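Local coordinates for protein fusarinine C esterase sidJ (Aspergillus fumigatus, PDB 6GUP) that hydrolyses the ester bonds of the fungal siderophore fusarinine C, though not of triacetylfusarinine C, and so takes part in iron release as an alpha/beta-hydrolase homodimer, at residues I161-V166 with V280-D286; A50-Y54 with L119-S123; L299-R303 with W315-I321. One frame throughout, in Å; residues are numbered along the deposited sequence.

Contact 1: residues I161-V166 with V280-D286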
loop_
_atom_site.group_PDB
_atom_site.type_symbol
_atom_site.label_atom_id
_atom_site.label_comp_id
_atom_site.label_asym_id
_atom_site.label_seq_id
_atom_site.Cartn_x
_atom_site.Cartn_y
_atom_site.Cartn_z
ATOM N N ILE A 161 -7.896 7.973 -19.895
ATOM C CA ILE A 161 -6.603 8.575 -20.228
ATOM C C ILE A 161 -5.495 7.576 -19.886
ATOM O O ILE A 161 -5.550 6.917 -18.847
ATOM C CB ILE A 161 -6.371 9.909 -19.472
ATOM C CG1 ILE A 161 -7.500 10.910 -19.764
ATOM C CG2 ILE A 161 -5.029 10.528 -19.860
ATOM C CD1 ILE A 161 -7.561 12.079 -18.804
ATOM N N MET A 162 -4.501 7.467 -20.767
ATOM C CA MET A 162 -3.304 6.661 -20.517
ATOM C C MET A 162 -2.071 7.536 -20.705
ATOM O O MET A 162 -1.798 8.002 -21.812
ATOM C CB MET A 162 -3.249 5.456 -21.460
ATOM C CG MET A 162 -4.465 4.547 -21.376
ATOM S SD MET A 162 -4.174 2.883 -22.016
ATOM C CE MET A 162 -4.077 3.182 -23.776
ATOM N N GLN A 163 -1.339 7.766 -19.617
ATOM C CA GLN A 163 -0.151 8.617 -19.627
ATOM C C GLN A 163 1.100 7.743 -19.630
ATOM O O GLN A 163 1.309 6.953 -18.707
ATOM C CB GLN A 163 -0.163 9.542 -18.409
ATOM C CG GLN A 163 0.934 10.601 -18.398
ATOM C CD GLN A 163 2.244 10.122 -17.790
ATOM O OE1 GLN A 163 2.257 9.437 -16.770
ATOM N NE2 GLN A 163 3.355 10.493 -18.415
ATOM N N ALA A 164 1.922 7.901 -20.669
ATOM C CA ALA A 164 3.135 7.104 -20.869
ATOM C C ALA A 164 2.909 5.581 -20.768
ATOM O O ALA A 164 3.567 4.908 -19.966
ATOM C CB ALA A 164 4.226 7.561 -19.903
ATOM N N PRO A 165 1.965 5.037 -21.570
ATOM C CA PRO A 165 1.814 3.578 -21.629
ATOM C C PRO A 165 2.987 2.960 -22.387
ATOM O O PRO A 165 3.056 3.048 -23.616
ATOM C CB PRO A 165 0.491 3.385 -22.377
ATOM C CG PRO A 165 0.343 4.609 -23.205
ATOM C CD PRO A 165 0.990 5.724 -22.439
ATOM N N VAL A 166 3.901 2.349 -21.637
ATOM C CA VAL A 166 5.197 1.916 -22.149
ATOM C C VAL A 166 5.374 0.422 -21.885
ATOM O O VAL A 166 5.023 -0.074 -20.812
ATOM C CB VAL A 166 6.329 2.738 -21.485
ATOM C CG1 VAL A 166 7.705 2.124 -21.721
ATOM C CG2 VAL A 166 6.297 4.173 -21.998
ATOM N N VAL A 280 -4.398 9.138 -25.253
ATOM C CA VAL A 280 -3.062 8.648 -24.913
ATOM C C VAL A 280 -2.078 9.819 -24.944
ATOM O O VAL A 280 -2.009 10.550 -25.933
ATOM C CB VAL A 280 -2.607 7.538 -25.887
ATOM C CG1 VAL A 280 -1.197 7.058 -25.558
ATOM C CG2 VAL A 280 -3.580 6.368 -25.838
ATOM N N LEU A 281 -1.326 9.986 -23.857
ATOM C CA LEU A 281 -0.313 11.035 -23.743
ATOM C C LEU A 281 1.076 10.413 -23.634
ATOM O O LEU A 281 1.509 10.028 -22.544
ATOM C CB LEU A 281 -0.593 11.922 -22.525
ATOM C CG LEU A 281 -1.925 12.672 -22.489
ATOM C CD1 LEU A 281 -2.073 13.402 -21.163
ATOM C CD2 LEU A 281 -2.054 13.648 -23.648
ATOM N N PHE A 282 1.759 10.299 -24.771
ATOM C CA PHE A 282 3.153 9.848 -24.789
ATOM C C PHE A 282 4.089 10.944 -24.306
ATOM O O PHE A 282 3.781 12.131 -24.410
ATOM C CB PHE A 282 3.610 9.425 -26.198
ATOM C CG PHE A 282 3.340 7.981 -26.558
ATOM C CD1 PHE A 282 3.044 6.997 -25.603
ATOM C CD2 PHE A 282 3.443 7.592 -27.889
ATOM C CE1 PHE A 282 2.823 5.684 -25.985
ATOM C CE2 PHE A 282 3.226 6.277 -28.270
ATOM C CZ PHE A 282 2.914 5.324 -27.318
ATOM N N SER A 283 5.244 10.520 -23.804
ATOM C CA SER A 283 6.308 11.426 -23.399
ATOM C C SER A 283 7.348 11.472 -24.521
ATOM O O SER A 283 7.872 10.435 -24.928
ATOM C CB SER A 283 6.917 10.956 -22.080
ATOM O OG SER A 283 6.021 11.182 -21.007
ATOM N N GLY A 284 7.617 12.674 -25.034
ATOM C CA GLY A 284 8.511 12.863 -26.181
ATOM C C GLY A 284 9.963 12.504 -25.941
ATOM O O GLY A 284 10.646 12.034 -26.855
ATOM N N ALA A 285 10.431 12.724 -24.715
ATOM C CA ALA A 285 11.777 12.337 -24.297
ATOM C C ALA A 285 11.724 11.174 -23.302
ATOM O O ALA A 285 12.499 11.137 -22.342
ATOM C CB ALA A 285 12.488 13.537 -23.683
ATOM N N ASP A 286 10.811 10.227 -23.538
ATOM C CA ASP A 286 10.652 9.073 -22.656
ATOM C C ASP A 286 11.905 8.209 -22.740
ATOM O O ASP A 286 12.206 7.617 -23.778
ATOM C CB ASP A 286 9.410 8.250 -23.016
ATOM C CG ASP A 286 8.990 7.301 -21.905
ATOM O OD1 ASP A 286 9.859 6.606 -21.339
ATOM O OD2 ASP A 286 7.781 7.239 -21.604
HETATM O O HOH W 1 3.331 11.625 -20.906
#
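Leu281 O is gripped by two donors: the amide of Ala164, whose N lies 2.9 Å from it with a nearly straight N-H...O angle of 172°, and a water that donates a second bond. The pair belongs to the central sheet of an alpha/beta-hydrolase, where strands 159-163 and 278-283 run side by side in parallel, their short segments 7° apart. Met162 O closes the pattern on the other side of Gln163, accepting from Leu281 N at 2.9 Å, so that Gln163 is straddled by the two bonds. The water that donates to Leu281 O also donates to Ser283 OG and accepts from Gln163 NE2, at 2.7 Å, joining two side chains that do not bond each other directly. A bend at chi2 (-87°) sends Gln163 NE2 toward this water near Ser283 OG; OE1 accepts from both His122 ND1 in the adjoining strand and Tyr54 OH, NE2 also bonds His327 O, and Ser283 OG has a further bond with Ser326 O.

On the face that carries Met162 and Val280 the contacts across the segments are apolar. Met162 lays its terminal CE against Val280 CG2, and the CG1 branch of Val280 meets Pro165 CG at 3.7 Å. Phe282 starts off away from the neighbouring segment, but its ring returns to cross Pro165 at roughly a right angle, with Pro165 O at the ring edge, 3.6 Å from CE1.

A type I turn from Ser283 to Asp286 brings the Asp286 carboxylate toward the 161-166 segment. Asp286 OD1 accepts from Ser288 N, and OD2 from His327 ND1, consistent with the acid of a Ser-His-Asp triad. That same OD2 rests 3.4 Å from the methyl Val166 CG2.

Contact 2: residues A50-Y54 with L119-S123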
loop_
_atom_site.group_PDB
_atom_site.type_symbol
_atom_site.label_atom_id
_atom_site.label_comp_id
_atom_site.label_asym_id
_atom_site.label_seq_id
_atom_site.Cartn_x
_atom_site.Cartn_y
_atom_site.Cartn_z
ATOM N N ALA A 50 1.293 6.411 -3.207
ATOM C CA ALA A 50 2.629 7.016 -3.140
ATOM C C ALA A 50 3.161 7.619 -4.452
ATOM O O ALA A 50 4.315 8.057 -4.493
ATOM C CB ALA A 50 3.623 5.996 -2.606
ATOM N N THR A 51 2.346 7.645 -5.510
ATOM C CA THR A 51 2.734 8.304 -6.762
ATOM C C THR A 51 2.961 9.794 -6.510
ATOM O O THR A 51 2.163 10.433 -5.827
ATOM C CB THR A 51 1.651 8.155 -7.855
ATOM O OG1 THR A 51 1.319 6.772 -8.023
ATOM C CG2 THR A 51 2.136 8.723 -9.193
ATOM N N THR A 52 4.059 10.325 -7.048
ATOM C CA THR A 52 4.343 11.762 -7.007
ATOM C C THR A 52 4.165 12.346 -8.410
ATOM O O THR A 52 3.044 12.672 -8.790
ATOM C CB THR A 52 5.742 12.058 -6.426
ATOM O OG1 THR A 52 6.709 11.172 -7.006
ATOM C CG2 THR A 52 5.738 11.883 -4.920
ATOM N N SER A 53 5.251 12.456 -9.180
ATOM C CA SER A 53 5.216 12.981 -10.553
ATOM C C SER A 53 4.521 14.358 -10.687
ATOM O O SER A 53 4.997 15.343 -10.118
ATOM C CB SER A 53 4.625 11.925 -11.507
ATOM O OG SER A 53 3.248 11.694 -11.263
ATOM N N TYR A 54 3.394 14.405 -11.401
ATOM C CA TYR A 54 2.667 15.650 -11.706
ATOM C C TYR A 54 1.368 15.755 -10.904
ATOM O O TYR A 54 0.549 16.645 -11.155
ATOM C CB TYR A 54 2.354 15.731 -13.213
ATOM C CG TYR A 54 1.726 14.471 -13.779
ATOM C CD1 TYR A 54 0.361 14.207 -13.628
ATOM C CD2 TYR A 54 2.508 13.524 -14.442
ATOM C CE1 TYR A 54 -0.204 13.044 -14.132
ATOM C CE2 TYR A 54 1.953 12.361 -14.948
ATOM C CZ TYR A 54 0.599 12.124 -14.792
ATOM O OH TYR A 54 0.056 10.970 -15.296
ATOM N N LEU A 119 -11.210 7.526 -15.927
ATOM C CA LEU A 119 -10.143 6.684 -15.395
ATOM C C LEU A 119 -8.830 7.053 -16.077
ATOM O O LEU A 119 -8.709 6.938 -17.296
ATOM C CB LEU A 119 -10.464 5.207 -15.628
ATOM C CG LEU A 119 -9.567 4.184 -14.924
ATOM C CD1 LEU A 119 -9.765 4.218 -13.414
ATOM C CD2 LEU A 119 -9.835 2.788 -15.461
ATOM N N MET A 120 -7.858 7.505 -15.287
ATOM C CA MET A 120 -6.536 7.866 -15.796
ATOM C C MET A 120 -5.497 6.857 -15.315
ATOM O O MET A 120 -5.446 6.534 -14.129
ATOM C CB MET A 120 -6.154 9.271 -15.337
ATOM C CG MET A 120 -4.831 9.766 -15.899
ATOM S SD MET A 120 -4.642 11.550 -15.758
ATOM C CE MET A 120 -3.054 11.770 -16.550
ATOM N N GLY A 121 -4.681 6.370 -16.248
ATOM C CA GLY A 121 -3.580 5.455 -15.949
ATOM C C GLY A 121 -2.243 6.149 -16.132
ATOM O O GLY A 121 -2.045 6.881 -17.106
ATOM N N HIS A 122 -1.331 5.917 -15.189
ATOM C CA HIS A 122 0.015 6.487 -15.214
ATOM C C HIS A 122 1.019 5.345 -15.236
ATOM O O HIS A 122 0.945 4.440 -14.400
ATOM C CB HIS A 122 0.220 7.384 -13.988
ATOM C CG HIS A 122 1.654 7.615 -13.619
ATOM N ND1 HIS A 122 2.431 8.585 -14.215
ATOM C CD2 HIS A 122 2.444 7.014 -12.698
ATOM C CE1 HIS A 122 3.642 8.562 -13.686
ATOM N NE2 HIS A 122 3.675 7.618 -12.763
ATOM N N SER A 123 1.947 5.398 -16.193
ATOM C CA SER A 123 2.953 4.353 -16.396
ATOM C C SER A 123 2.270 2.983 -16.589
ATOM O O SER A 123 1.418 2.853 -17.472
ATOM C CB SER A 123 3.989 4.374 -15.262
ATOM O OG SER A 123 4.984 3.385 -15.461
#
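Tyr54 OH reaches between two side chains of strand 117-122, lying 3.4 Å from Met120 CE and 3.5 Å from His122 ND1. Across these two segments there is no hydrogen bond; both polar atoms have their partner outside, in Gln163 of the next strand. Tyr54 directs CG between its own backbone N and carbonyl carbon (chi1 49°), which swings the phenol from the loop toward the strand. Met120 answers with a fully extended chain, CG opposite its backbone N and chi3 at -178°, delivering the CE methyl to Tyr54 from the other direction. The Tyr54 and His122 rings meet obliquely, with planes 76° apart and centroids separated by 5.7 Å.

The imidazole is bordered by the loop at other atoms too. Thr51 presents its CG2 methyl to His122 CD2 at 3.9 Å, while Thr51 OG1 is turned to Asp47. Ser53 places OG 4.0 Å from His122 CE1 and over one face of the Tyr54 ring; that hydroxyl donates to Thr52 O from above its carbonyl plane.

Ser123, with its strained, positive-phi backbone between strand 117-122 and helix 125-134, is consistent with a nucleophile elbow, and its OG bonds His327 NE2, as in a triad. The loop 50-54 lies beside the end of strand 117-122, ahead of helix 55-61, for which Tyr54 is the N-cap residue, while helix 335-353 packs on Tyr54 and Met120 and strand 37-42 on Thr51 and Met120.

Contact 3: residues L299-R303 with W315-I321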
loop_
_atom_site.group_PDB
_atom_site.type_symbol
_atom_site.label_atom_id
_atom_site.label_comp_id
_atom_site.label_asym_id
_atom_site.label_seq_id
_atom_site.Cartn_x
_atom_site.Cartn_y
_atom_site.Cartn_z
ATOM N N LEU A 299 1.290 5.279 -32.106
ATOM C CA LEU A 299 0.009 5.945 -31.795
ATOM C C LEU A 299 -1.041 5.783 -32.898
ATOM O O LEU A 299 -2.218 5.573 -32.600
ATOM C CB LEU A 299 0.200 7.443 -31.492
ATOM C CG LEU A 299 0.769 7.857 -30.130
ATOM C CD1 LEU A 299 0.819 9.375 -30.022
ATOM C CD2 LEU A 299 -0.026 7.277 -28.966
ATOM N N SER A 300 -0.618 5.894 -34.158
ATOM C CA SER A 300 -1.527 5.730 -35.301
ATOM C C SER A 300 -2.060 4.301 -35.415
ATOM O O SER A 300 -3.224 4.099 -35.764
ATOM C CB SER A 300 -0.846 6.145 -36.611
ATOM O OG SER A 300 0.338 5.400 -36.836
ATOM N N ARG A 301 -1.210 3.319 -35.116
ATOM C CA ARG A 301 -1.629 1.914 -35.085
ATOM C C ARG A 301 -2.608 1.622 -33.940
ATOM O O ARG A 301 -3.550 0.845 -34.116
ATOM C CB ARG A 301 -0.413 0.985 -35.016
ATOM C CG ARG A 301 0.414 0.998 -36.293
ATOM C CD ARG A 301 1.580 0.032 -36.223
ATOM N NE ARG A 301 1.102 -1.351 -36.278
ATOM C CZ ARG A 301 1.371 -2.324 -35.401
ATOM N NH1 ARG A 301 2.171 -2.139 -34.346
ATOM N NH2 ARG A 301 0.838 -3.529 -35.601
ATOM N N TRP A 302 -2.393 2.247 -32.781
ATOM C CA TRP A 302 -3.357 2.166 -31.674
ATOM C C TRP A 302 -4.664 2.881 -32.021
ATOM O O TRP A 302 -5.744 2.370 -31.718
ATOM C CB TRP A 302 -2.784 2.745 -30.375
ATOM C CG TRP A 302 -1.638 1.966 -29.778
ATOM C CD1 TRP A 302 -1.160 0.746 -30.177
ATOM C CD2 TRP A 302 -0.852 2.351 -28.645
ATOM N NE1 TRP A 302 -0.113 0.361 -29.375
ATOM C CE2 TRP A 302 0.096 1.325 -28.425
ATOM C CE3 TRP A 302 -0.850 3.468 -27.799
ATOM C CZ2 TRP A 302 1.037 1.384 -27.391
ATOM C CZ3 TRP A 302 0.088 3.525 -26.771
ATOM C CH2 TRP A 302 1.017 2.487 -26.576
ATOM N N ARG A 303 -4.561 4.053 -32.651
ATOM C CA ARG A 303 -5.740 4.789 -33.123
ATOM C C ARG A 303 -6.572 3.949 -34.088
ATOM O O ARG A 303 -7.782 3.805 -33.904
ATOM C CB ARG A 303 -5.343 6.115 -33.793
ATOM C CG ARG A 303 -6.509 6.831 -34.464
ATOM C CD ARG A 303 -6.193 8.257 -34.877
ATOM N NE ARG A 303 -7.385 8.900 -35.434
ATOM C CZ ARG A 303 -7.509 10.197 -35.724
ATOM N NH1 ARG A 303 -6.507 11.052 -35.517
ATOM N NH2 ARG A 303 -8.657 10.647 -36.226
ATOM N N TRP A 315 -11.013 6.930 -30.319
ATOM C CA TRP A 315 -9.709 7.554 -30.087
ATOM C C TRP A 315 -9.824 9.078 -30.063
ATOM O O TRP A 315 -10.456 9.670 -30.942
ATOM C CB TRP A 315 -8.729 7.126 -31.180
ATOM C CG TRP A 315 -7.331 7.627 -31.005
ATOM C CD1 TRP A 315 -6.813 8.791 -31.490
ATOM C CD2 TRP A 315 -6.266 6.972 -30.310
ATOM N NE1 TRP A 315 -5.493 8.908 -31.135
ATOM C CE2 TRP A 315 -5.129 7.804 -30.411
ATOM C CE3 TRP A 315 -6.162 5.760 -29.610
ATOM C CZ2 TRP A 315 -3.897 7.465 -29.836
ATOM C CZ3 TRP A 315 -4.936 5.423 -29.038
ATOM C CH2 TRP A 315 -3.820 6.274 -29.157
ATOM N N ASP A 316 -9.226 9.699 -29.049
ATOM C CA ASP A 316 -9.178 11.152 -28.960
ATOM C C ASP A 316 -8.075 11.640 -29.887
ATOM O O ASP A 316 -6.905 11.306 -29.685
ATOM C CB ASP A 316 -8.909 11.614 -27.520
ATOM C CG ASP A 316 -9.341 13.055 -27.275
ATOM O OD1 ASP A 316 -9.228 13.895 -28.193
ATOM O OD2 ASP A 316 -9.801 13.349 -26.156
ATOM N N GLU A 317 -8.446 12.436 -30.892
ATOM C CA GLU A 317 -7.474 13.027 -31.823
ATOM C C GLU A 317 -6.428 13.903 -31.115
ATOM O O GLU A 317 -5.304 14.032 -31.596
ATOM C CB GLU A 317 -8.178 13.824 -32.935
ATOM C CG GLU A 317 -8.846 15.125 -32.496
ATOM C CD GLU A 317 -9.370 15.947 -33.663
ATOM O OE1 GLU A 317 -9.593 17.161 -33.473
ATOM O OE2 GLU A 317 -9.557 15.391 -34.767
ATOM N N ASN A 318 -6.806 14.480 -29.972
ATOM C CA ASN A 318 -5.879 15.244 -29.122
ATOM C C ASN A 318 -4.807 14.403 -28.402
ATOM O O ASN A 318 -3.968 14.964 -27.695
ATOM C CB ASN A 318 -6.659 16.088 -28.097
ATOM C CG ASN A 318 -7.440 17.223 -28.743
ATOM O OD1 ASN A 318 -6.986 17.840 -29.708
ATOM N ND2 ASN A 318 -8.618 17.511 -28.202
ATOM N N SER A 319 -4.841 13.078 -28.559
ATOM C CA SER A 319 -3.718 12.217 -28.186
ATOM C C SER A 319 -2.466 12.606 -28.961
ATOM O O SER A 319 -2.546 13.049 -30.110
ATOM C CB SER A 319 -4.031 10.753 -28.495
ATOM O OG SER A 319 -5.197 10.321 -27.823
ATOM N N GLY A 320 -1.311 12.430 -28.332
ATOM C CA GLY A 320 -0.054 12.799 -28.961
ATOM C C GLY A 320 1.158 12.574 -28.088
ATOM O O GLY A 320 1.111 11.821 -27.110
ATOM N N ILE A 321 2.241 13.252 -28.454
ATOM C CA ILE A 321 3.551 13.060 -27.851
ATOM C C ILE A 321 3.971 14.393 -27.234
ATOM O O ILE A 321 4.267 15.344 -27.959
ATOM C CB ILE A 321 4.563 12.578 -28.919
ATOM C CG1 ILE A 321 4.100 11.240 -29.517
ATOM C CG2 ILE A 321 5.957 12.420 -28.324
ATOM C CD1 ILE A 321 4.867 10.793 -30.741
HETATM O O HOH W 2 -8.139 13.407 -36.176
#
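The CA atoms of Arg303 and Trp315 lie closest, 5.7 Å apart, whereas Leu299 CA, one turn earlier in helix 295-307, is 7.4 Å from Gly320 CA. The helical segment thus spans a loop that enters strand 320-322 through a type I turn from Asp316 to Ser319. This turn is held by Ser319 N and Ser319 OG, both donating to Asp316 O, and by an Asx turn in which Asp316 OD1 accepts from Asn318 N, above the carboxylate plane.

The Trp315 indole carries the contact. Arg303 runs its aliphatic chain over one face, CB 3.6 Å from the five-membered ring centroid and 4° off the ring normal, a CH-pi contact. Leu299 O lies over the same face toward its rim, 3.7 Å from Trp315 CZ2. With CG opposite its backbone N (chi1 172°) and the chain extended as far as NE, Arg303 continues past the pyrrole side, CD being 3.5 Å from Trp315 CD1; guanidinium and indole planes are 18° apart. A water accepts from Arg303 NH2 and donates to Glu317 OE2, bridging opposite charges whose atoms NH2 and OE2 stay 5.0 Å apart.

Ser319 OG sits over the opposite indole face. At the ring edge, in plane, Leu299 CD2 approaches Trp315 CH2, while the other branch, CD1, contacts Gly320 CA and Ile321 CG1. Trp302 offers CB to Trp315 CZ3 at 3.7 Å.

Both segments belong to the beta-alpha-beta crossover made by strand 278-283, helix 295-307 and strand 320-322, with the helix packed on one face of the alpha/beta-hydrolase sheet beside its outermost strand 320-322.

Along the chain the contacts come in series: contact 2 closes before contact 1 opens, and contact 1 before contact 3. All three reach the same sheet, in which strands 117-122, 159-163, 278-283 and 320-322 are successive parallel neighbours. Contact 1 occupies the middle, its centre about 11 Å from each of the other two centres, and touches both: Gln163 N bonds Gly121 O of contact 2, and Phe282 N bonds Gly320 O of contact 3. Contacts 2 and 3 stay about 9 Å apart at their nearest atoms. Ser123 and Asp286 follow the ends of strands 117-122 and 278-283, with strand 159-163 between them, and both bond His327, consistent with one catalytic centre.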